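Local coordinates for protein putative thioesterase (Novosphingobium aromaticivorans, PDB 3CJY) that is a putative acyl-CoA thioesterase with two fused hotdog domains, probably hydrolysing acyl-CoA thioesters, and binds a calcium ion, at residues Y34-A39 / A185-I190; R152-P157 / R165-R170; G213-G218 / R246-G251; L221-I226 / T239-S244. One frame throughout, in Å; residues are numbered along the deposited sequence.

Contact 1 of 4, residues Y34-A39 / A185-I190; sequences YLFGGA and ADFLPI
Asp186 and Phe36 reach toward each other tip to tip, and the polar side of the contact rests on the carboxylate of Asp186. Asp186 OD2 accepts from Gly38 N at 2.9 Å, but the N-H...O angle of 124° makes this a weak, strongly bent bond. Beside it, Gly37 CA comes to 3.3 Å from Asp186 OD2. Gly37 and Gly38 have no side chains, so the carboxylate can lie directly against the first turn of helix 37-52; Asp186 CB stands 3.5 Å from Gly38 CA. A chi1 of -163° sets Asp186 CG anti to the backbone N, on the side of the helix turn. OD1 has two hydrogen-bond donors, from Gln253 and Asn207, and OD2 has the weak one.

Phe36 is the N-cap residue of that helix, and the contact joins the N-terminal and C-terminal hotdog domains of the chain. An aspartate paired with a glutamine beside a hotdog helix recalls type II acyl-CoA thioesterases, although no catalytic role is established for this one.

Polar atoms also surround the Phe36 ring. Phe36 CE1 lies 3.1 Å from Asp186 OD2, with ring and carboxylate planes 32° apart, while Gly38 N sits over the centre of one ring face.

The apolar part is a meeting of rings: Phe36 CZ approaches Phe187 CE1 at 4.2 Å. Tyr145 stacks on Phe36 and also touches Phe187.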
# COMPACT_ATOMS: atom_id res chain seq x y z
N TYR A 34 -3.04 19.04 14.16
CA TYR A 34 -1.95 18.08 14.20
C TYR A 34 -1.33 17.99 12.82
O TYR A 34 -1.93 18.38 11.81
CB TYR A 34 -2.42 16.70 14.70
CG TYR A 34 -3.68 16.27 14.01
CD1 TYR A 34 -3.65 15.56 12.80
CD2 TYR A 34 -4.92 16.62 14.53
CE1 TYR A 34 -4.81 15.22 12.15
CE2 TYR A 34 -6.08 16.28 13.89
CZ TYR A 34 -6.02 15.59 12.70
OH TYR A 34 -7.22 15.25 12.11
N LEU A 35 -0.12 17.47 12.81
CA LEU A 35 0.64 17.27 11.59
C LEU A 35 -0.14 16.39 10.63
O LEU A 35 -0.63 15.29 10.97
CB LEU A 35 2.01 16.65 11.91
CG LEU A 35 2.95 16.38 10.73
CD1 LEU A 35 3.36 17.65 9.99
CD2 LEU A 35 4.19 15.62 11.27
N PHE A 36 -0.31 16.95 9.44
CA PHE A 36 -0.94 16.29 8.30
C PHE A 36 -0.22 14.97 7.99
O PHE A 36 0.99 14.93 7.88
CB PHE A 36 -0.92 17.27 7.10
CG PHE A 36 -1.52 16.74 5.83
CD1 PHE A 36 -2.70 16.03 5.83
CD2 PHE A 36 -0.90 17.04 4.63
CE1 PHE A 36 -3.25 15.58 4.63
CE2 PHE A 36 -1.43 16.59 3.43
CZ PHE A 36 -2.62 15.88 3.44
N GLY A 37 -1.00 13.90 7.86
CA GLY A 37 -0.44 12.58 7.58
C GLY A 37 0.43 12.58 6.35
O GLY A 37 1.52 12.00 6.36
N GLY A 38 -0.06 13.22 5.28
CA GLY A 38 0.68 13.30 4.04
C GLY A 38 2.00 14.00 4.19
O GLY A 38 2.99 13.69 3.50
N ALA A 39 2.03 14.97 5.10
CA ALA A 39 3.28 15.71 5.38
C ALA A 39 4.24 14.78 6.11
O ALA A 39 5.41 14.82 5.91
CB ALA A 39 3.03 16.96 6.23
N ALA A 185 -1.63 12.52 -1.95
CA ALA A 185 -2.10 11.15 -1.75
C ALA A 185 -2.95 11.05 -0.47
O ALA A 185 -3.86 10.25 -0.37
CB ALA A 185 -0.90 10.12 -1.65
N ASP A 186 -2.62 11.89 0.52
CA ASP A 186 -3.35 11.87 1.81
C ASP A 186 -4.61 12.75 1.83
O ASP A 186 -5.08 13.16 2.90
CB ASP A 186 -2.42 12.19 2.95
CG ASP A 186 -3.00 11.78 4.33
OD1 ASP A 186 -3.60 10.71 4.43
OD2 ASP A 186 -2.85 12.56 5.29
N PHE A 187 -5.19 12.96 0.66
CA PHE A 187 -6.50 13.56 0.55
C PHE A 187 -7.64 12.49 0.61
O PHE A 187 -8.82 12.79 0.56
CB PHE A 187 -6.62 14.40 -0.72
CG PHE A 187 -6.15 15.82 -0.55
CD1 PHE A 187 -4.84 16.10 -0.20
CD2 PHE A 187 -7.03 16.88 -0.81
CE1 PHE A 187 -4.40 17.38 -0.04
CE2 PHE A 187 -6.59 18.19 -0.68
CZ PHE A 187 -5.26 18.44 -0.30
N LEU A 188 -7.25 11.23 0.81
CA LEU A 188 -8.26 10.16 0.86
C LEU A 188 -9.26 10.34 1.99
O LEU A 188 -10.38 9.90 1.85
CB LEU A 188 -7.64 8.75 0.88
CG LEU A 188 -7.30 8.20 -0.49
CD1 LEU A 188 -6.38 7.01 -0.42
CD2 LEU A 188 -8.60 7.86 -1.25
N PRO A 189 -8.84 10.90 3.16
CA PRO A 189 -9.91 11.11 4.17
C PRO A 189 -11.09 11.97 3.66
O PRO A 189 -12.24 11.77 4.03
CB PRO A 189 -9.15 11.71 5.35
CG PRO A 189 -7.75 11.17 5.18
CD PRO A 189 -7.49 11.15 3.72
N ILE A 190 -10.83 12.89 2.74
CA ILE A 190 -11.88 13.73 2.15
C ILE A 190 -12.77 12.85 1.28
O ILE A 190 -13.98 12.94 1.33
CB ILE A 190 -11.27 14.91 1.34
CG1 ILE A 190 -10.57 15.89 2.31
CG2 ILE A 190 -12.33 15.60 0.53
CD1 ILE A 190 -9.78 16.94 1.61

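Contact 2 of 4, residues R152-P157 / R165-R170; sequences REAGGP and RLWLRR
Arg152 and Trp167 form a hydrogen-bonded pair in the antiparallel beta hairpin of strands 149-153 and 163-170, part of the C-terminal hotdog domain. Arg152 N donates to Trp167 O at 2.9 Å, nearly straight at 169°, and Trp167 N returns a bond to Arg152 O. Beyond the end of strand 149-153 one more bond follows, Ala154 N to Arg165 O at 2.8 Å.

Ala154 CB, pointing toward the partner strand, meets the indole obliquely, 3.5 Å from Trp167 CD1; the indole NE1 is held by Pro125 O. On the sheet face away from Arg152 and Trp167, Glu153 and Leu166 run side by side, pointing the same way. A bend at chi2 (-73°) places Glu153 CD, and Glu153 OE1 ends 3.7 Å from Leu166 CD2, while OE2 makes a salt bridge to Arg194.

Further out, the guanidiniums of Arg152 and Arg169 approach to 4.4 Å between their NH2 atoms. Glu150 forms salt bridges with both, which probably offsets the repulsion of like charges. Arg165 NE pairs with Asp223, and a water in the guanidinium plane joins its NH1 to Gly155 O, 2.8 Å from each.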
# COMPACT_ATOMS: atom_id res chain seq x y z
N ARG A 152 -10.15 22.13 -6.94
CA ARG A 152 -11.29 22.19 -7.81
C ARG A 152 -11.93 20.81 -7.99
O ARG A 152 -11.28 19.77 -7.88
CB ARG A 152 -10.88 22.75 -9.15
CG ARG A 152 -10.36 24.18 -9.02
CD ARG A 152 -9.98 24.75 -10.36
NE ARG A 152 -9.38 26.09 -10.20
CZ ARG A 152 -8.86 26.77 -11.21
NH1 ARG A 152 -8.90 26.29 -12.43
NH2 ARG A 152 -8.29 27.94 -10.98
N GLU A 153 -13.23 20.83 -8.26
CA GLU A 153 -14.00 19.57 -8.43
C GLU A 153 -13.83 19.04 -9.84
O GLU A 153 -14.24 19.69 -10.80
CB GLU A 153 -15.49 19.81 -8.23
CG GLU A 153 -15.90 20.35 -6.90
CD GLU A 153 -15.81 19.33 -5.76
OE1 GLU A 153 -15.60 18.13 -6.05
OE2 GLU A 153 -15.99 19.74 -4.58
N ALA A 154 -13.27 17.83 -9.99
CA ALA A 154 -13.05 17.26 -11.32
C ALA A 154 -14.02 16.12 -11.66
O ALA A 154 -13.97 15.58 -12.75
CB ALA A 154 -11.60 16.74 -11.43
N GLY A 155 -14.90 15.78 -10.73
CA GLY A 155 -15.72 14.58 -10.89
C GLY A 155 -16.97 14.65 -11.75
O GLY A 155 -17.52 13.61 -12.20
N GLY A 156 -17.42 15.87 -11.99
CA GLY A 156 -18.62 16.06 -12.80
C GLY A 156 -19.86 15.65 -12.03
O GLY A 156 -19.79 15.18 -10.89
N PRO A 157 -21.02 15.79 -12.69
CA PRO A 157 -22.34 15.57 -12.11
C PRO A 157 -22.58 14.12 -11.71
O PRO A 157 -23.27 13.86 -10.72
CB PRO A 157 -23.30 16.00 -13.24
CG PRO A 157 -22.44 16.30 -14.45
CD PRO A 157 -21.08 15.77 -14.16
N ARG A 165 -12.83 12.88 -7.41
CA ARG A 165 -11.78 13.38 -8.31
C ARG A 165 -11.64 14.89 -8.17
O ARG A 165 -12.58 15.64 -8.38
CB ARG A 165 -12.07 13.00 -9.75
CG ARG A 165 -12.09 11.53 -9.97
CD ARG A 165 -12.63 11.09 -11.31
NE ARG A 165 -12.24 9.72 -11.55
CZ ARG A 165 -12.95 8.85 -12.25
NH1 ARG A 165 -14.12 9.21 -12.73
NH2 ARG A 165 -12.48 7.62 -12.42
N LEU A 166 -10.48 15.29 -7.67
CA LEU A 166 -10.15 16.69 -7.43
C LEU A 166 -8.91 17.13 -8.21
O LEU A 166 -7.95 16.37 -8.33
CB LEU A 166 -9.85 16.87 -5.92
CG LEU A 166 -10.93 16.43 -4.96
CD1 LEU A 166 -10.36 16.61 -3.52
CD2 LEU A 166 -12.14 17.27 -5.11
N TRP A 167 -8.93 18.36 -8.71
CA TRP A 167 -7.74 19.01 -9.20
C TRP A 167 -7.13 19.75 -8.00
O TRP A 167 -7.80 20.54 -7.31
CB TRP A 167 -8.02 20.01 -10.33
CG TRP A 167 -8.30 19.42 -11.66
CD1 TRP A 167 -9.50 19.42 -12.30
CD2 TRP A 167 -7.38 18.76 -12.52
NE1 TRP A 167 -9.37 18.82 -13.52
CE2 TRP A 167 -8.09 18.37 -13.68
CE3 TRP A 167 -6.04 18.45 -12.43
CZ2 TRP A 167 -7.47 17.72 -14.76
CZ3 TRP A 167 -5.43 17.79 -13.50
CH2 TRP A 167 -6.13 17.44 -14.63
N LEU A 168 -5.85 19.51 -7.77
CA LEU A 168 -5.11 20.12 -6.67
C LEU A 168 -3.89 20.86 -7.16
O LEU A 168 -3.20 20.41 -8.03
CB LEU A 168 -4.63 19.05 -5.67
CG LEU A 168 -5.70 18.15 -5.08
CD1 LEU A 168 -4.98 17.06 -4.22
CD2 LEU A 168 -6.75 18.92 -4.29
N ARG A 169 -3.65 22.02 -6.58
CA ARG A 169 -2.48 22.79 -6.96
C ARG A 169 -1.95 23.54 -5.75
O ARG A 169 -2.73 24.27 -5.07
CB ARG A 169 -2.81 23.78 -8.07
CG ARG A 169 -1.53 24.51 -8.52
CD ARG A 169 -1.75 25.43 -9.68
NE ARG A 169 -2.71 26.50 -9.46
CZ ARG A 169 -3.09 27.33 -10.45
NH1 ARG A 169 -2.56 27.19 -11.65
NH2 ARG A 169 -3.99 28.29 -10.25
N ARG A 170 -0.67 23.35 -5.48
CA ARG A 170 -0.00 24.11 -4.40
C ARG A 170 0.08 25.58 -4.78
O ARG A 170 0.59 25.96 -5.87
CB ARG A 170 1.40 23.59 -4.09
CG ARG A 170 1.36 22.30 -3.30
CD ARG A 170 2.66 21.70 -3.14
NE ARG A 170 3.51 22.55 -2.36
CZ ARG A 170 4.56 22.09 -1.69
NH1 ARG A 170 4.83 20.79 -1.68
NH2 ARG A 170 5.30 22.93 -0.98
O HOH W 1 -15.72 11.52 -12.84

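Contact 3 of 4, residues G213-G218 / R246-G251; sequences GAAAPG and RLLATG
The guanidinium of Arg246 takes the carbonyl oxygen of Ala214 at its edge, with that oxygen only 1° out of the guanidinium plane. Both terminal nitrogens donate to this one atom, end-on: Arg246 NH2 to Ala214 O at 2.8 Å and Arg246 NH1 to Ala214 O at 3.0 Å. They arrive from the same face of the carbonyl plane, NH1 standing above that plane and NH2 tilted from it. One face of the guanidinium carries Leu248 CD2, 3.3 Å above the plane and offset toward the rim. Ala215 CB approaches obliquely, 3.5 Å from Arg246 NH2. The arginine chain is bent at chi3 (59°), which turns NE out of the extended line, and the backbone Arg246 N is itself held by Asp242 OD1.

The contact ties the loop between strands 203-211 and 220-230 to the start of strand 247-256. Leu248 and Ala249 both face Leu240 in a classic beta bulge. From this bulge Leu248 O receives Gly213 N at 3.1 Å, a straight bond in the carbonyl plane and on a lone pair, carrying the antiparallel pairing with strand 203-211 past its end.

Leu248 also makes a carbon-oxygen contact, its CB lying 3.3 Å from Gly213 O. The apolar contacts gather at Ala215: Leu248 CD1 is 4.0 Å from Ala215 CB, and Leu176 also packs on Ala215.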
# COMPACT_ATOMS: atom_id res chain seq x y z
N GLY A 213 6.95 8.76 -11.33
CA GLY A 213 7.65 9.92 -11.84
C GLY A 213 7.15 11.21 -11.26
O GLY A 213 6.10 11.26 -10.67
N ALA A 214 7.96 12.23 -11.38
CA ALA A 214 7.64 13.53 -10.83
C ALA A 214 7.27 14.43 -11.97
O ALA A 214 7.38 14.07 -13.15
CB ALA A 214 8.80 14.12 -10.07
N ALA A 215 6.90 15.64 -11.62
CA ALA A 215 6.53 16.61 -12.64
C ALA A 215 6.87 18.00 -12.17
O ALA A 215 7.11 18.26 -10.97
CB ALA A 215 5.02 16.52 -12.93
N ALA A 216 6.89 18.90 -13.14
CA ALA A 216 7.11 20.32 -12.91
C ALA A 216 5.88 20.86 -12.16
O ALA A 216 4.84 20.20 -12.06
CB ALA A 216 7.27 21.04 -14.27
N PRO A 217 5.97 22.10 -11.65
CA PRO A 217 4.79 22.69 -10.98
C PRO A 217 3.55 22.71 -11.86
O PRO A 217 3.61 22.90 -13.07
CB PRO A 217 5.26 24.13 -10.64
CG PRO A 217 6.77 24.05 -10.64
CD PRO A 217 7.11 23.01 -11.66
N GLY A 218 2.42 22.51 -11.19
CA GLY A 218 1.14 22.55 -11.83
C GLY A 218 0.05 21.79 -11.12
O GLY A 218 0.17 21.44 -9.97
N ARG A 246 -0.39 11.93 -17.46
CA ARG A 246 0.74 11.07 -17.05
C ARG A 246 0.56 10.70 -15.61
O ARG A 246 0.24 11.56 -14.77
CB ARG A 246 2.07 11.75 -17.28
CG ARG A 246 3.27 10.88 -16.82
CD ARG A 246 4.65 11.40 -17.30
NE ARG A 246 4.96 12.75 -16.85
CZ ARG A 246 5.69 13.06 -15.78
NH1 ARG A 246 6.19 12.11 -15.02
NH2 ARG A 246 5.89 14.34 -15.46
N LEU A 247 0.72 9.41 -15.33
CA LEU A 247 0.60 8.89 -13.99
C LEU A 247 1.92 9.12 -13.24
O LEU A 247 3.00 8.72 -13.69
CB LEU A 247 0.22 7.41 -14.03
CG LEU A 247 -0.09 6.70 -12.72
CD1 LEU A 247 -0.95 5.43 -13.00
CD2 LEU A 247 1.11 6.37 -11.90
N LEU A 248 1.82 9.86 -12.15
CA LEU A 248 2.97 10.21 -11.31
C LEU A 248 3.16 9.24 -10.16
O LEU A 248 4.28 8.78 -9.84
CB LEU A 248 2.79 11.66 -10.80
CG LEU A 248 2.56 12.72 -11.86
CD1 LEU A 248 2.39 14.11 -11.16
CD2 LEU A 248 3.67 12.73 -12.93
N ALA A 249 2.05 8.97 -9.47
CA ALA A 249 2.10 8.08 -8.33
C ALA A 249 0.78 7.47 -8.02
O ALA A 249 -0.27 7.88 -8.58
CB ALA A 249 2.61 8.86 -7.09
N THR A 250 0.81 6.43 -7.19
CA THR A 250 -0.42 5.90 -6.58
C THR A 250 -0.20 5.82 -5.08
O THR A 250 0.93 5.88 -4.60
CB THR A 250 -0.82 4.51 -7.07
OG1 THR A 250 0.20 3.57 -6.73
CG2 THR A 250 -1.02 4.46 -8.59
N GLY A 251 -1.29 5.69 -4.36
CA GLY A 251 -1.25 5.61 -2.91
C GLY A 251 -2.47 4.90 -2.39
O GLY A 251 -3.39 4.60 -3.11

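Contact 4 of 4, residues L221-I226 / T239-S244; sequences LCDMII and TLWDQS
A beta hairpin of strands 220-230 and 233-241 in the C-terminal hotdog domain pairs Leu221, Cys222 and Asp223 with Trp241, Leu240 and Thr239. The strand axes run 160° apart, close to antiparallel. Two hydrogen-bonded pairs, Leu221 with Trp241 and Asp223 with Thr239, flank the non-hydrogen-bonded pair of Cys222 and Leu240. Each of the outer pairs makes both of its backbone bonds; the shortest of the four is Leu221 N to Trp241 O at 2.8 Å. Between them Leu240 CA lies 3.4 Å from Leu221 O in a CA-H...O contact.

On the face that bears Trp241, a side-chain bond adds to the backbone pairing. Trp241 NE1 donates to Asp223 OD2 at 3.0 Å, with an N-H...O angle of 156°. It uses the anti lone pair of OD2, the one turned away from OD1, and the carboxylate and indole planes are 31° apart. Asp223 CB lies at the indole edge, in the ring plane. With OD1 engaged by Arg165, both carboxylate oxygens have partners, and these probably fix its rotation. Leu221 runs alongside the indole, its CD2 3.7 Å from Trp241 CD1, and Thr239 CG2 rests on one ring face, 3.3 Å above the plane and offset toward the rim.

On the reverse face Cys222 CB meets Leu240 CD2 at 4.1 Å. At Asp242 the chain makes an Asx turn, where Ser244 N donates to Asp242 OD1 at 2.9 Å, from above the carboxylate plane.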
# COMPACT_ATOMS: atom_id res chain seq x y z
N LEU A 221 -4.23 15.82 -10.86
CA LEU A 221 -5.52 15.15 -10.73
C LEU A 221 -5.35 14.11 -9.62
O LEU A 221 -4.60 13.14 -9.76
CB LEU A 221 -5.96 14.49 -12.02
CG LEU A 221 -7.33 13.85 -11.91
CD1 LEU A 221 -8.43 14.86 -11.52
CD2 LEU A 221 -7.64 13.13 -13.22
N CYS A 222 -6.14 14.32 -8.55
CA CYS A 222 -6.17 13.48 -7.35
C CYS A 222 -7.43 12.61 -7.52
O CYS A 222 -8.56 13.02 -7.28
CB CYS A 222 -6.20 14.35 -6.09
SG CYS A 222 -6.38 13.40 -4.58
N ASP A 223 -7.18 11.39 -7.98
CA ASP A 223 -8.22 10.46 -8.43
C ASP A 223 -8.38 9.31 -7.45
O ASP A 223 -7.60 8.37 -7.48
CB ASP A 223 -7.70 10.00 -9.83
CG ASP A 223 -8.63 9.07 -10.57
OD1 ASP A 223 -9.79 8.93 -10.18
OD2 ASP A 223 -8.14 8.49 -11.57
N MSE A 224 -9.41 9.41 -6.63
CA MSE A 224 -9.66 8.57 -5.46
C MSE A 224 -10.87 7.70 -5.49
O MSE A 224 -11.91 8.02 -6.09
CB MSE A 224 -9.79 9.49 -4.21
CG MSE A 224 -8.59 10.36 -3.95
SE MSE A 224 -8.64 11.55 -2.47
CE MSE A 224 -9.82 12.83 -3.25
N ILE A 225 -10.73 6.56 -4.82
CA ILE A 225 -11.87 5.68 -4.61
C ILE A 225 -11.84 5.13 -3.19
O ILE A 225 -10.77 4.81 -2.64
CB ILE A 225 -11.91 4.49 -5.67
CG1 ILE A 225 -13.19 3.68 -5.54
CG2 ILE A 225 -10.67 3.60 -5.50
CD1 ILE A 225 -13.49 2.76 -6.73
N ILE A 226 -13.02 5.02 -2.59
CA ILE A 226 -13.21 4.30 -1.31
C ILE A 226 -14.06 3.09 -1.71
O ILE A 226 -15.26 3.20 -1.96
CB ILE A 226 -14.00 5.13 -0.25
CG1 ILE A 226 -13.32 6.46 0.02
CG2 ILE A 226 -14.11 4.31 1.00
CD1 ILE A 226 -11.90 6.35 0.60
N THR A 239 -4.80 7.64 -7.29
CA THR A 239 -3.84 7.80 -8.39
C THR A 239 -3.69 9.30 -8.57
O THR A 239 -4.69 10.05 -8.54
CB THR A 239 -4.31 7.15 -9.70
OG1 THR A 239 -4.54 5.75 -9.52
CG2 THR A 239 -3.29 7.33 -10.83
N LEU A 240 -2.44 9.70 -8.66
CA LEU A 240 -2.03 11.08 -8.88
C LEU A 240 -1.49 11.22 -10.30
O LEU A 240 -0.49 10.59 -10.70
CB LEU A 240 -0.98 11.50 -7.86
CG LEU A 240 -1.41 11.39 -6.39
CD1 LEU A 240 -0.22 11.79 -5.47
CD2 LEU A 240 -2.61 12.29 -6.10
N TRP A 241 -2.20 12.04 -11.08
CA TRP A 241 -1.83 12.34 -12.43
C TRP A 241 -1.41 13.79 -12.60
O TRP A 241 -1.85 14.69 -11.85
CB TRP A 241 -3.01 12.11 -13.39
CG TRP A 241 -3.84 10.90 -13.18
CD1 TRP A 241 -4.89 10.77 -12.30
CD2 TRP A 241 -3.79 9.67 -13.94
NE1 TRP A 241 -5.45 9.52 -12.43
CE2 TRP A 241 -4.80 8.83 -13.42
CE3 TRP A 241 -2.95 9.17 -14.96
CZ2 TRP A 241 -5.01 7.54 -13.91
CZ3 TRP A 241 -3.19 7.88 -15.45
CH2 TRP A 241 -4.19 7.08 -14.91
N ASP A 242 -0.60 14.07 -13.64
CA ASP A 242 -0.37 15.47 -14.01
C ASP A 242 -1.55 15.99 -14.82
O ASP A 242 -2.57 15.32 -14.97
CB ASP A 242 0.97 15.75 -14.69
CG ASP A 242 1.09 15.18 -16.07
OD1 ASP A 242 0.11 14.61 -16.59
OD2 ASP A 242 2.20 15.34 -16.63
N GLN A 243 -1.41 17.17 -15.40
CA GLN A 243 -2.55 17.75 -16.12
C GLN A 243 -2.74 17.17 -17.53
O GLN A 243 -3.75 17.37 -18.20
CB GLN A 243 -2.40 19.29 -16.19
CG GLN A 243 -3.63 20.01 -16.75
CD GLN A 243 -3.46 21.52 -16.82
OE1 GLN A 243 -2.64 22.10 -16.14
NE2 GLN A 243 -4.26 22.17 -17.69
N SER A 244 -1.76 16.38 -17.95
CA SER A 244 -1.71 15.82 -19.29
C SER A 244 -1.91 14.34 -19.39
O SER A 244 -1.61 13.76 -20.44
CB SER A 244 -0.35 16.17 -19.92
OG SER A 244 -0.17 17.57 -19.90

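Overall arrangement
Contacts 2, 3 and 4 join through neighbouring strands of the C-terminal hotdog domain. Contact 4 lies between the others, its centre about 9 Å from each, and shares strand pairings with both. Toward contact 2, Leu166 O and Cys222 N are 2.7 Å apart, a probable hydrogen bond, and Arg165 NE stands 2.9 Å from Asp223 OD1. Toward contact 3, Leu248 N meets Leu240 O at 2.8 Å. Contact 1, which joins the two domains, packs on the face that carries Leu168, Cys222 and Met224: Phe187 O lies 3.3 Å from Met224 SE of contact 4, and Phe187 CE2 3.7 Å from Leu168 CD2 of contact 2. All four lie away from the calcium site at Asp14 and Thr51.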